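Local coordinates for protein 3-ketosteroid-delta4-5alpha-dehydrogenase (Rhodococcus jostii, PDB 4AT2) that probably uses its bound FAD to introduce a double bond between C4 and C5 of 3-ketosteroids in bacterial steroid catabolism, at residues L82-Q96 with A182-G196. Residues are numbered along the deposited sequence; the frame is centred on the assembly and turned at random.
With FAD (flavin-adenine dinucleotide), chain D.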
loop_
_atom_site.group_PDB
_atom_site.type_symbol
_atom_site.label_atom_id
_atom_site.label_comp_id
_atom_site.label_asym_id
_atom_site.label_seq_id
_atom_site.Cartn_x
_atom_site.Cartn_y
_atom_site.Cartn_z
ATOM N N LEU A 82 -16.144 -22.212 2.385
ATOM C CA LEU A 82 -16.906 -21.289 3.245
ATOM C C LEU A 82 -17.340 -19.999 2.530
ATOM O O LEU A 82 -18.090 -19.186 3.093
ATOM C CB LEU A 82 -16.091 -20.948 4.499
ATOM C CG LEU A 82 -15.380 -22.085 5.250
ATOM C CD1 LEU A 82 -14.517 -21.540 6.376
ATOM C CD2 LEU A 82 -16.370 -23.108 5.793
ATOM N N ALA A 83 -16.892 -19.829 1.284
ATOM C CA ALA A 83 -17.139 -18.614 0.501
ATOM C C ALA A 83 -18.569 -18.516 -0.018
ATOM O O ALA A 83 -19.272 -19.525 -0.108
ATOM C CB ALA A 83 -16.162 -18.550 -0.669
ATOM N N GLY A 84 -18.972 -17.302 -0.390
ATOM C CA GLY A 84 -20.291 -17.033 -1.000
ATOM C C GLY A 84 -20.488 -17.747 -2.329
ATOM O O GLY A 84 -21.618 -18.077 -2.726
ATOM N N GLY A 85 -19.379 -18.013 -3.002
ATOM C CA GLY A 85 -19.390 -18.792 -4.229
ATOM C C GLY A 85 -19.310 -17.981 -5.502
ATOM O O GLY A 85 -19.357 -18.556 -6.591
ATOM N N PHE A 86 -19.169 -16.657 -5.390
ATOM C CA PHE A 86 -18.983 -15.830 -6.590
ATOM C C PHE A 86 -17.717 -16.260 -7.312
ATOM O O PHE A 86 -16.675 -16.490 -6.686
ATOM C CB PHE A 86 -18.809 -14.353 -6.237
ATOM C CG PHE A 86 -20.078 -13.644 -5.897
ATOM C CD1 PHE A 86 -20.875 -13.095 -6.892
ATOM C CD2 PHE A 86 -20.437 -13.458 -4.569
ATOM C CE1 PHE A 86 -22.040 -12.404 -6.570
ATOM C CE2 PHE A 86 -21.598 -12.768 -4.238
ATOM C CZ PHE A 86 -22.400 -12.245 -5.243
ATOM N N ILE A 87 -17.807 -16.334 -8.635
ATOM C CA ILE A 87 -16.657 -16.580 -9.496
ATOM C C ILE A 87 -16.746 -15.506 -10.580
ATOM O O ILE A 87 -17.755 -15.428 -11.285
ATOM C CB ILE A 87 -16.706 -17.989 -10.136
ATOM C CG1 ILE A 87 -17.062 -19.066 -9.099
ATOM C CG2 ILE A 87 -15.368 -18.300 -10.809
ATOM C CD1 ILE A 87 -17.295 -20.445 -9.697
ATOM N N TYR A 88 -15.724 -14.652 -10.659
ATOM C CA TYR A 88 -15.743 -13.489 -11.537
ATOM C C TYR A 88 -15.430 -13.883 -12.980
ATOM O O TYR A 88 -14.278 -14.065 -13.346
ATOM C CB TYR A 88 -14.777 -12.394 -11.030
ATOM C CG TYR A 88 -15.104 -11.054 -11.636
ATOM C CD1 TYR A 88 -16.034 -10.211 -11.024
ATOM C CD2 TYR A 88 -14.531 -10.657 -12.852
ATOM C CE1 TYR A 88 -16.371 -8.996 -11.594
ATOM C CE2 TYR A 88 -14.860 -9.434 -13.431
ATOM C CZ TYR A 88 -15.788 -8.621 -12.803
ATOM O OH TYR A 88 -16.146 -7.429 -13.374
ATOM N N LEU A 89 -16.471 -14.021 -13.798
ATOM C CA LEU A 89 -16.318 -14.523 -15.164
ATOM C C LEU A 89 -17.127 -13.678 -16.125
ATOM O O LEU A 89 -18.119 -13.076 -15.730
ATOM C CB LEU A 89 -16.780 -15.980 -15.240
ATOM C CG LEU A 89 -16.092 -16.962 -14.285
ATOM C CD1 LEU A 89 -16.819 -18.287 -14.329
ATOM C CD2 LEU A 89 -14.616 -17.144 -14.643
ATOM N N GLY A 90 -16.714 -13.631 -17.389
ATOM C CA GLY A 90 -17.432 -12.804 -18.350
ATOM C C GLY A 90 -16.899 -12.970 -19.747
ATOM O O GLY A 90 -16.276 -13.993 -20.070
ATOM N N GLY A 91 -17.169 -11.958 -20.570
ATOM C CA GLY A 91 -16.783 -11.962 -21.975
ATOM C C GLY A 91 -17.779 -12.654 -22.882
ATOM O O GLY A 91 -17.481 -12.920 -24.053
ATOM N N GLY A 92 -18.954 -12.962 -22.335
ATOM C CA GLY A 92 -20.007 -13.655 -23.083
ATOM C C GLY A 92 -20.209 -15.111 -22.703
ATOM O O GLY A 92 -20.263 -15.975 -23.571
ATOM N N THR A 93 -20.323 -15.404 -21.411
ATOM C CA THR A 93 -20.533 -16.796 -20.989
ATOM C C THR A 93 -21.940 -17.246 -21.388
ATOM O O THR A 93 -22.817 -16.406 -21.597
ATOM C CB THR A 93 -20.383 -16.968 -19.469
ATOM O OG1 THR A 93 -21.435 -16.265 -18.803
ATOM C CG2 THR A 93 -19.032 -16.425 -18.991
ATOM N N PRO A 94 -22.169 -18.572 -21.471
ATOM C CA PRO A 94 -23.538 -19.028 -21.713
ATOM C C PRO A 94 -24.529 -18.515 -20.658
ATOM O O PRO A 94 -25.699 -18.303 -20.970
ATOM C CB PRO A 94 -23.407 -20.546 -21.642
ATOM C CG PRO A 94 -22.024 -20.796 -22.165
ATOM C CD PRO A 94 -21.204 -19.687 -21.554
ATOM N N LEU A 95 -24.066 -18.320 -19.425
ATOM C CA LEU A 95 -24.940 -17.794 -18.370
ATOM C C LEU A 95 -25.328 -16.335 -18.646
ATOM O O LEU A 95 -26.515 -15.967 -18.562
ATOM C CB LEU A 95 -24.270 -17.918 -17.002
ATOM C CG LEU A 95 -25.183 -18.210 -15.807
ATOM C CD1 LEU A 95 -24.394 -18.046 -14.519
ATOM C CD2 LEU A 95 -26.448 -17.380 -15.724
ATOM N N GLN A 96 -24.338 -15.501 -18.973
ATOM C CA GLN A 96 -24.623 -14.112 -19.340
ATOM C C GLN A 96 -25.624 -14.060 -20.500
ATOM O O GLN A 96 -26.591 -13.314 -20.443
ATOM C CB GLN A 96 -23.350 -13.347 -19.721
ATOM C CG GLN A 96 -22.437 -13.037 -18.537
ATOM C CD GLN A 96 -21.147 -12.371 -18.986
ATOM O OE1 GLN A 96 -20.492 -12.850 -19.896
ATOM N NE2 GLN A 96 -20.785 -11.270 -18.344
ATOM N N ALA A 182 -21.880 -5.042 -17.246
ATOM C CA ALA A 182 -22.249 -6.431 -17.460
ATOM C C ALA A 182 -21.989 -7.136 -16.139
ATOM O O ALA A 182 -20.940 -6.938 -15.527
ATOM C CB ALA A 182 -21.410 -7.061 -18.569
ATOM N N PRO A 183 -22.950 -7.944 -15.682
ATOM C CA PRO A 183 -22.764 -8.692 -14.446
ATOM C C PRO A 183 -21.828 -9.857 -14.696
ATOM O O PRO A 183 -21.959 -10.545 -15.715
ATOM C CB PRO A 183 -24.186 -9.164 -14.115
ATOM C CG PRO A 183 -24.853 -9.286 -15.453
ATOM C CD PRO A 183 -24.285 -8.154 -16.278
ATOM N N ARG A 184 -20.901 -10.077 -13.763
ATOM C CA ARG A 184 -19.887 -11.112 -13.925
ATOM C C ARG A 184 -19.787 -12.011 -12.699
ATOM O O ARG A 184 -18.962 -12.910 -12.659
ATOM C CB ARG A 184 -18.535 -10.463 -14.247
ATOM C CG ARG A 184 -18.580 -9.706 -15.576
ATOM C CD ARG A 184 -17.217 -9.256 -16.072
ATOM N NE ARG A 184 -17.420 -8.389 -17.234
ATOM C CZ ARG A 184 -17.421 -7.059 -17.185
ATOM N NH1 ARG A 184 -17.170 -6.415 -16.043
ATOM N NH2 ARG A 184 -17.666 -6.369 -18.294
ATOM N N GLY A 185 -20.629 -11.773 -11.695
ATOM C CA GLY A 185 -20.647 -12.662 -10.532
ATOM C C GLY A 185 -21.415 -13.940 -10.852
ATOM O O GLY A 185 -22.650 -13.950 -10.798
ATOM N N HIS A 186 -20.687 -15.008 -11.193
ATOM C CA HIS A 186 -21.291 -16.322 -11.484
ATOM C C HIS A 186 -21.292 -17.149 -10.234
ATOM O O HIS A 186 -20.246 -17.333 -9.626
ATOM C CB HIS A 186 -20.513 -17.038 -12.585
ATOM C CG HIS A 186 -20.655 -16.400 -13.948
ATOM N ND1 HIS A 186 -20.236 -15.142 -14.221
ATOM C CD2 HIS A 186 -21.178 -16.907 -15.130
ATOM C CE1 HIS A 186 -20.481 -14.873 -15.518
ATOM N NE2 HIS A 186 -21.058 -15.958 -16.070
ATOM N N VAL A 187 -22.456 -17.653 -9.832
ATOM C CA VAL A 187 -22.589 -18.286 -8.509
ATOM C C VAL A 187 -23.135 -19.697 -8.678
ATOM O O VAL A 187 -24.206 -19.871 -9.248
ATOM C CB VAL A 187 -23.520 -17.459 -7.585
ATOM C CG1 VAL A 187 -23.561 -18.036 -6.167
ATOM C CG2 VAL A 187 -23.060 -16.004 -7.546
ATOM N N PRO A 188 -22.397 -20.711 -8.203
ATOM C CA PRO A 188 -22.904 -22.075 -8.364
ATOM C C PRO A 188 -24.254 -22.285 -7.677
ATOM O O PRO A 188 -24.548 -21.650 -6.665
ATOM C CB PRO A 188 -21.815 -22.929 -7.709
ATOM C CG PRO A 188 -20.571 -22.135 -7.915
ATOM C CD PRO A 188 -21.002 -20.710 -7.716
ATOM N N GLN A 189 -25.056 -23.178 -8.245
ATOM C CA GLN A 189 -26.407 -23.434 -7.768
ATOM C C GLN A 189 -26.348 -24.303 -6.521
ATOM O O GLN A 189 -25.795 -25.405 -6.543
ATOM C CB GLN A 189 -27.238 -24.112 -8.862
ATOM C CG GLN A 189 -28.728 -24.209 -8.552
ATOM C CD GLN A 189 -29.519 -24.855 -9.678
ATOM O OE1 GLN A 189 -28.951 -25.452 -10.600
ATOM N NE2 GLN A 189 -30.840 -24.731 -9.612
ATOM N N MET A 190 -26.924 -23.788 -5.441
ATOM C CA MET A 190 -26.900 -24.445 -4.147
ATOM C C MET A 190 -28.039 -23.917 -3.284
ATOM O O MET A 190 -28.316 -22.716 -3.284
ATOM C CB MET A 190 -25.563 -24.174 -3.464
ATOM C CG MET A 190 -25.348 -24.921 -2.166
ATOM S SD MET A 190 -23.710 -24.551 -1.524
ATOM C CE MET A 190 -23.879 -25.164 0.156
ATOM N N ASP A 191 -28.697 -24.822 -2.562
ATOM C CA ASP A 191 -29.721 -24.440 -1.586
ATOM C C ASP A 191 -29.147 -24.330 -0.172
ATOM O O ASP A 191 -28.198 -25.041 0.185
ATOM C CB ASP A 191 -30.879 -25.438 -1.604
ATOM C CG ASP A 191 -31.657 -25.406 -2.910
ATOM O OD1 ASP A 191 -32.016 -24.299 -3.372
ATOM O OD2 ASP A 191 -31.910 -26.494 -3.469
ATOM N N GLY A 192 -29.735 -23.438 0.624
ATOM C CA GLY A 192 -29.332 -23.242 2.016
ATOM C C GLY A 192 -27.877 -22.846 2.173
ATOM O O GLY A 192 -27.172 -23.392 3.022
ATOM N N LYS A 193 -27.430 -21.900 1.346
ATOM C CA LYS A 193 -26.048 -21.407 1.388
ATOM C C LYS A 193 -25.804 -20.635 2.684
ATOM O O LYS A 193 -26.573 -19.734 3.032
ATOM C CB LYS A 193 -25.740 -20.520 0.172
ATOM C CG LYS A 193 -25.886 -21.215 -1.179
ATOM C CD LYS A 193 -25.621 -20.263 -2.344
ATOM C CE LYS A 193 -26.803 -19.339 -2.614
ATOM N NZ LYS A 193 -26.455 -18.221 -3.539
ATOM N N ARG A 194 -24.745 -21.007 3.403
ATOM C CA ARG A 194 -24.396 -20.354 4.669
ATOM C C ARG A 194 -22.936 -19.907 4.674
ATOM O O ARG A 194 -22.042 -20.662 5.078
ATOM C CB ARG A 194 -24.696 -21.264 5.872
ATOM C CG ARG A 194 -26.124 -21.787 5.916
ATOM C CD ARG A 194 -26.487 -22.390 7.264
ATOM N NE ARG A 194 -27.662 -23.262 7.162
ATOM C CZ ARG A 194 -28.924 -22.839 7.071
ATOM N NH1 ARG A 194 -29.208 -21.540 7.068
ATOM N NH2 ARG A 194 -29.909 -23.722 6.979
ATOM N N THR A 195 -22.710 -18.676 4.211
ATOM C CA THR A 195 -21.368 -18.093 4.125
ATOM C C THR A 195 -20.684 -18.132 5.498
ATOM O O THR A 195 -21.264 -17.712 6.506
ATOM C CB THR A 195 -21.421 -16.651 3.558
ATOM O OG1 THR A 195 -22.055 -16.667 2.272
ATOM C CG2 THR A 195 -20.025 -16.060 3.404
ATOM N N GLY A 196 -19.465 -18.671 5.528
ATOM C CA GLY A 196 -18.708 -18.824 6.773
ATOM C C GLY A 196 -18.785 -20.208 7.400
ATOM O O GLY A 196 -18.029 -20.513 8.327
HETATM P PA FAD D . -8.070 -21.855 0.366
HETATM O O1A FAD D . -9.316 -22.159 -0.371
HETATM O O2A FAD D . -8.166 -21.368 1.750
HETATM O O5B FAD D . -7.155 -23.169 0.345
HETATM C C5B FAD D . -5.852 -23.167 0.935
HETATM C C4B FAD D . -5.620 -24.529 1.613
HETATM O O4B FAD D . -4.239 -24.511 2.034
HETATM C C3B FAD D . -6.473 -24.637 2.884
HETATM O O3B FAD D . -7.216 -25.881 2.854
HETATM C C2B FAD D . -5.445 -24.599 4.021
HETATM O O2B FAD D . -5.877 -25.431 5.131
HETATM C C1B FAD D . -4.201 -25.167 3.341
HETATM N N9A FAD D . -2.929 -24.770 3.983
HETATM C C8A FAD D . -2.621 -23.626 4.607
HETATM N N7A FAD D . -1.358 -23.704 5.019
HETATM C C5A FAD D . -0.862 -24.898 4.641
HETATM C C6A FAD D . 0.339 -25.511 4.787
HETATM N N6A FAD D . 1.320 -24.869 5.420
HETATM N N1A FAD D . 0.568 -26.745 4.306
HETATM C C2A FAD D . -0.433 -27.426 3.630
HETATM N N3A FAD D . -1.665 -26.792 3.489
HETATM C C4A FAD D . -1.845 -25.546 4.001
HETATM N N1 FAD D . -13.862 -14.911 -2.874
HETATM C C2 FAD D . -14.519 -15.001 -4.088
HETATM O O2 FAD D . -13.879 -14.882 -5.123
HETATM N N3 FAD D . -15.902 -15.231 -4.127
HETATM C C4 FAD D . -16.633 -15.330 -2.941
HETATM O O4 FAD D . -17.851 -15.517 -3.014
HETATM C C4X FAD D . -15.968 -15.232 -1.714
HETATM N N5 FAD D . -16.648 -15.301 -0.543
HETATM C C5X FAD D . -16.026 -14.972 0.606
HETATM C C6 FAD D . -16.765 -14.789 1.779
HETATM C C7 FAD D . -16.129 -14.465 2.980
HETATM C C7M FAD D . -16.925 -14.293 4.131
HETATM C C8 FAD D . -14.728 -14.307 3.011
HETATM C C8M FAD D . -14.021 -13.987 4.189
HETATM C C9 FAD D . -13.992 -14.503 1.839
HETATM C C9A FAD D . -14.637 -14.811 0.632
HETATM N N10 FAD D . -13.933 -14.968 -0.516
HETATM C C10 FAD D . -14.588 -15.024 -1.683
HETATM C "C1'" FAD D . -12.459 -15.159 -0.533
HETATM C "C2'" FAD D . -12.130 -16.622 -0.866
HETATM O "O2'" FAD D . -12.875 -17.423 0.054
HETATM C "C3'" FAD D . -10.628 -16.904 -0.702
HETATM O "O3'" FAD D . -9.823 -15.773 -1.079
HETATM C "C4'" FAD D . -10.236 -18.126 -1.548
HETATM O "O4'" FAD D . -11.058 -19.231 -1.145
HETATM C "C5'" FAD D . -8.763 -18.483 -1.333
HETATM O "O5'" FAD D . -8.429 -19.578 -2.208
HETATM P P FAD D . -7.056 -20.395 -1.989
HETATM O O1P FAD D . -5.903 -19.493 -2.080
HETATM O O2P FAD D . -7.125 -21.620 -2.853
HETATM O O3P FAD D . -7.135 -20.751 -0.400
HETATM O O HOH W 1 -24.145 -16.930 -2.751
#
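Ile87 and His186 form the hydrogen-bonded pair of a short antiparallel bridge, Ile87 N giving to His186 O at 2.8 Å and His186 N to Ile87 O. Tyr88 and Gly185 follow as a non-hydrogen-bonded pair, and Leu89 N reaches Arg184 O beyond them. At the other end of the contact Gly196 N donates a hydrogen bond to Leu82 O (2.8 Å).

The His186 imidazole is held in its own plane from two sides, which suits a ring with a nitrogen at two edge positions. ND1 donates to Arg184 O, standing well above that carbonyl's plane, while NE2 meets Thr93 OG1 at 2.8 Å; Leu89 CB lies over one face. Thr93 suits this place because its hydroxyl also accepts from Gln96 N, and Gln96 OE1 accepts from Thr93 N, completing a capping box at the start of helix 94-98. The other end of the Gln96 amide, NE2, gives to Pro183 O at 3.0 Å, so one extended side chain ties the cap to segment 182-196.

Arg184 lays CB over a face of the Tyr88 ring, 3.8 Å from its centroid. Its chain, extended from CG to NE (chi3 -172°), then passes the phenol so that NH1 donates to Tyr88 OH nearly in the guanidinium plane. Asp103 pairs with Arg184 NE, and Glu170 with Tyr88 OH.

Val187 CG2 sits over one face of Phe86, whose edge meets flavin O4 and the CA of Gly185, where the lack of a side chain allows the approach. Gly84, equally bare, brings its N to flavin N5 at 3.1 Å; Phe86 N donates to O4, and N3 returns a bond to Phe86 O. The contact thus links the N5-O4-N3 edge of the flavin to a small sheet in which strand 185-186 lies between 87-88 and 164-165, with helix 105-115 against Tyr88 and Arg184 and helix 132-141 against Leu89 and Leu95.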